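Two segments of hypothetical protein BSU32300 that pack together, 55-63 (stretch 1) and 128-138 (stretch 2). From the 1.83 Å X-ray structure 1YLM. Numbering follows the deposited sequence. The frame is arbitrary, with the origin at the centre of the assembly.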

# COMPACT_ATOMS: atom_id res chain seq x y z
N ASP A 55 -4.27 17.13 5.72
CA ASP A 55 -3.71 18.44 5.34
C ASP A 55 -4.74 19.57 5.57
O ASP A 55 -4.39 20.66 6.04
N MSE A 56 -5.99 19.29 5.24
CA MSE A 56 -7.10 20.23 5.49
C MSE A 56 -7.22 20.55 6.99
O MSE A 56 -7.29 21.69 7.43
N ILE A 57 -7.26 19.49 7.79
CA ILE A 57 -7.45 19.60 9.23
C ILE A 57 -6.29 20.37 9.87
O ILE A 57 -6.52 21.33 10.63
N ASP A 58 -5.07 19.99 9.53
CA ASP A 58 -3.87 20.65 10.05
C ASP A 58 -3.81 22.13 9.63
O ASP A 58 -3.57 23.00 10.47
N GLY A 59 -4.05 22.40 8.34
CA GLY A 59 -3.98 23.77 7.81
C GLY A 59 -5.05 24.72 8.37
O GLY A 59 -4.76 25.90 8.64
N PHE A 60 -6.27 24.20 8.53
CA PHE A 60 -7.42 25.01 8.95
C PHE A 60 -7.75 24.89 10.44
O PHE A 60 -8.82 25.30 10.83
N ILE A 61 -6.83 24.36 11.23
CA ILE A 61 -7.00 24.21 12.70
C ILE A 61 -8.35 23.58 13.03
O ILE A 61 -9.12 24.10 13.84
N MSE A 62 -8.63 22.46 12.38
CA MSE A 62 -9.82 21.69 12.69
C MSE A 62 -9.51 20.77 13.85
O MSE A 62 -8.35 20.59 14.24
N ARG A 63 -10.55 20.14 14.40
CA ARG A 63 -10.36 19.17 15.48
C ARG A 63 -9.34 18.12 15.05
O ARG A 63 -9.34 17.67 13.89
N ARG A 128 -15.36 19.42 -3.72
CA ARG A 128 -15.60 19.90 -2.36
C ARG A 128 -14.35 20.54 -1.77
O ARG A 128 -14.41 21.63 -1.19
N ILE A 129 -13.21 19.85 -1.90
CA ILE A 129 -11.95 20.39 -1.38
C ILE A 129 -11.58 21.72 -2.05
O ILE A 129 -11.20 22.68 -1.36
N ARG A 130 -11.65 21.76 -3.37
CA ARG A 130 -11.30 22.98 -4.10
C ARG A 130 -12.21 24.15 -3.77
O ARG A 130 -11.70 25.25 -3.63
N SER A 131 -13.52 23.91 -3.64
CA SER A 131 -14.47 24.98 -3.27
C SER A 131 -14.13 25.54 -1.90
O SER A 131 -14.14 26.75 -1.70
N TYR A 132 -13.81 24.66 -0.97
CA TYR A 132 -13.42 25.07 0.37
C TYR A 132 -12.15 25.91 0.34
O TYR A 132 -12.10 26.98 0.95
N LEU A 133 -11.14 25.44 -0.38
CA LEU A 133 -9.88 26.17 -0.56
C LEU A 133 -10.12 27.56 -1.16
O LEU A 133 -9.60 28.57 -0.66
N GLU A 134 -10.91 27.60 -2.22
CA GLU A 134 -11.20 28.86 -2.92
C GLU A 134 -11.97 29.83 -2.03
O GLU A 134 -11.67 31.03 -2.02
N THR A 135 -12.94 29.31 -1.28
CA THR A 135 -13.75 30.12 -0.36
C THR A 135 -12.93 30.68 0.79
O THR A 135 -13.07 31.86 1.14
N GLU A 136 -12.03 29.87 1.35
CA GLU A 136 -11.31 30.27 2.55
C GLU A 136 -9.99 30.98 2.27
O GLU A 136 -9.57 31.83 3.06
N LEU A 137 -9.33 30.65 1.16
CA LEU A 137 -8.00 31.19 0.86
C LEU A 137 -7.99 32.05 -0.41
O LEU A 137 -7.00 32.72 -0.71
N GLY A 138 -9.08 32.01 -1.17
CA GLY A 138 -9.12 32.68 -2.45
C GLY A 138 -8.54 31.83 -3.57
O GLY A 138 -8.22 30.64 -3.38

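The two stretches meet in a small, predominantly apolar contact, in which three side chains from the end of one helix and the loop after it rest against one side of a second helix, with an edge-to-face aromatic pair at the centre and no hydrogen bond across. The buried surface, both sides summed, is 333 Å².

Stretch 1 offers M56, F60 and M62, whose CA-to-CB bonds all point toward stretch 2. F60, the first residue to leave helical backbone angles, still has F60 N bonded to M56 O (2.9 Å), so its side chain follows that of M56 by one helical turn. Its chi1 is m (-73°) and chi2 is 107°. Y132, with chi1 t (-161°) and chi2 91°, directs its ring edge over one face of F60: the planes stand at 86°, the centroids are 5.1 Å apart, and F60 CE1 lies 3.8 Å from Y132 CE2. This arrangement suits two aromatics, because the slightly positive ring hydrogens of one meet the electron-rich face of the other.

Other residues of the helix also touch the phenylalanine. L133 CD2 sits at the ring edge, 4.1 Å from F60 CE1. On the last turn, L137 (m, t) brings L137 CD2 to 3.8 Å from F60 CE2, and E136 CB comes to 3.5 Å from the same F60 CE2. E136 (m, m) thus makes its closest contact through a methylene carbon, while its carboxylate takes no polar partner from stretch 1, as befits an exposed glutamate at the margin.

Nearer the start of stretch 2, M56 packs against I129 and L133. It is selenomethionine, with chi1 and chi2 both m and chi3 at 99°. The long, unbranched chain carries M56 CE to 3.6 Å from L133 CD2 and 3.9 Å from I129 CG2. The CA-to-CB bonds of I129 (m, m) and L133 (m, t) point sideways, yet the ends of these side chains come nearer to stretch 1.

M62, also selenomethionine, reaches Y132 from the loop. Extended as m, t, t, it sets M62 CE 3.7 Å from Y132 OH and 4.0 Å from Y132 CZ. The first distance is a van der Waals approach, since a methyl carbon offers the hydroxyl no conventional hydrogen bond. Some polar groups of stretch 2 are engaged away from the contact: T135 OG1 donates to S131 O (2.8 Å), and the R128 and R130 side chains bond elsewhere in the structure.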

# COMPACT_ATOMS: atom_id res chain seq x y z
CB ASP A 55 -3.22 18.43 3.89
CG ASP A 55 -1.99 17.55 3.70
OD1 ASP A 55 -1.30 17.27 4.70
OD2 ASP A 55 -1.72 17.13 2.55
CB MSE A 56 -8.43 19.62 5.03
CG MSE A 56 -8.64 19.49 3.54
SE MSE A 56 -9.21 21.07 2.83
CE MSE A 56 -7.99 21.52 2.33
CB ILE A 57 -7.60 18.17 9.83
CG1 ILE A 57 -8.98 17.59 9.50
CG2 ILE A 57 -7.33 18.16 11.34
CD1 ILE A 57 -9.13 16.08 9.84
CB ASP A 58 -2.59 19.94 9.60
CG ASP A 58 -2.45 18.54 10.20
OD1 ASP A 58 -3.23 18.15 11.11
OD2 ASP A 58 -1.55 17.81 9.73
CB PHE A 60 -8.67 24.69 8.12
CG PHE A 60 -8.61 25.24 6.71
CD1 PHE A 60 -8.41 24.37 5.64
CD2 PHE A 60 -8.74 26.61 6.47
CE1 PHE A 60 -8.35 24.85 4.34
CE2 PHE A 60 -8.68 27.12 5.17
CZ PHE A 60 -8.49 26.23 4.09
CB ILE A 61 -6.90 25.57 13.48
CG1 ILE A 61 -5.94 26.52 12.78
CG2 ILE A 61 -6.51 25.32 14.96
CD1 ILE A 61 -5.86 27.91 13.44
CB MSE A 62 -10.27 20.88 11.46
CG MSE A 62 -10.62 21.73 10.23
SE MSE A 62 -11.07 20.75 8.75
CE MSE A 62 -11.46 22.04 7.61
CB ARG A 63 -11.69 18.50 15.85
CG ARG A 63 -11.57 17.43 16.91
CD ARG A 63 -12.93 17.08 17.45
NE ARG A 63 -12.82 16.30 18.68
CZ ARG A 63 -12.79 16.83 19.91
NH1 ARG A 63 -12.87 18.15 20.09
NH2 ARG A 63 -12.68 16.02 20.96
CB ARG A 128 -16.03 18.75 -1.43
CG ARG A 128 -17.32 18.06 -1.83
CD ARG A 128 -18.57 18.86 -1.51
NE ARG A 128 -19.74 18.13 -2.02
CZ ARG A 128 -20.26 18.30 -3.23
NH1 ARG A 128 -19.77 19.21 -4.07
NH2 ARG A 128 -21.30 17.56 -3.61
CB ILE A 129 -10.77 19.40 -1.52
CG1 ILE A 129 -11.04 18.07 -0.78
CG2 ILE A 129 -9.50 20.05 -1.00
CD1 ILE A 129 -11.32 18.20 0.74
CB ARG A 130 -11.29 22.74 -5.60
CG ARG A 130 -10.15 21.90 -6.08
CD ARG A 130 -10.31 21.68 -7.57
NE ARG A 130 -9.31 20.76 -8.06
CZ ARG A 130 -9.58 19.60 -8.64
NH1 ARG A 130 -10.83 19.22 -8.88
NH2 ARG A 130 -8.57 18.84 -9.03
CB SER A 131 -15.93 24.50 -3.24
OG SER A 131 -16.31 23.93 -4.48
CB TYR A 132 -13.24 23.85 1.28
CG TYR A 132 -13.28 24.19 2.75
CD1 TYR A 132 -14.48 24.15 3.47
CD2 TYR A 132 -12.12 24.55 3.43
CE1 TYR A 132 -14.51 24.46 4.83
CE2 TYR A 132 -12.13 24.86 4.79
CZ TYR A 132 -13.33 24.82 5.48
OH TYR A 132 -13.31 25.14 6.82
CB LEU A 133 -8.92 25.36 -1.45
CG LEU A 133 -8.32 24.09 -0.82
CD1 LEU A 133 -7.56 23.23 -1.82
CD2 LEU A 133 -7.42 24.48 0.36
CB GLU A 134 -11.98 28.58 -4.20
CG GLU A 134 -11.12 27.94 -5.31
CD GLU A 134 -11.95 27.19 -6.35
OE1 GLU A 134 -13.21 27.22 -6.27
OE2 GLU A 134 -11.35 26.57 -7.26
CB THR A 135 -14.98 29.33 0.16
OG1 THR A 135 -15.78 28.93 -0.96
CG2 THR A 135 -15.83 30.18 1.10
CB GLU A 136 -11.09 29.08 3.48
CG GLU A 136 -12.37 28.47 4.01
CD GLU A 136 -13.19 29.46 4.83
OE1 GLU A 136 -12.59 30.27 5.56
OE2 GLU A 136 -14.43 29.43 4.73
CB LEU A 137 -6.99 30.04 0.70
CG LEU A 137 -6.93 28.98 1.80
CD1 LEU A 137 -5.98 27.87 1.41
CD2 LEU A 137 -6.53 29.58 3.14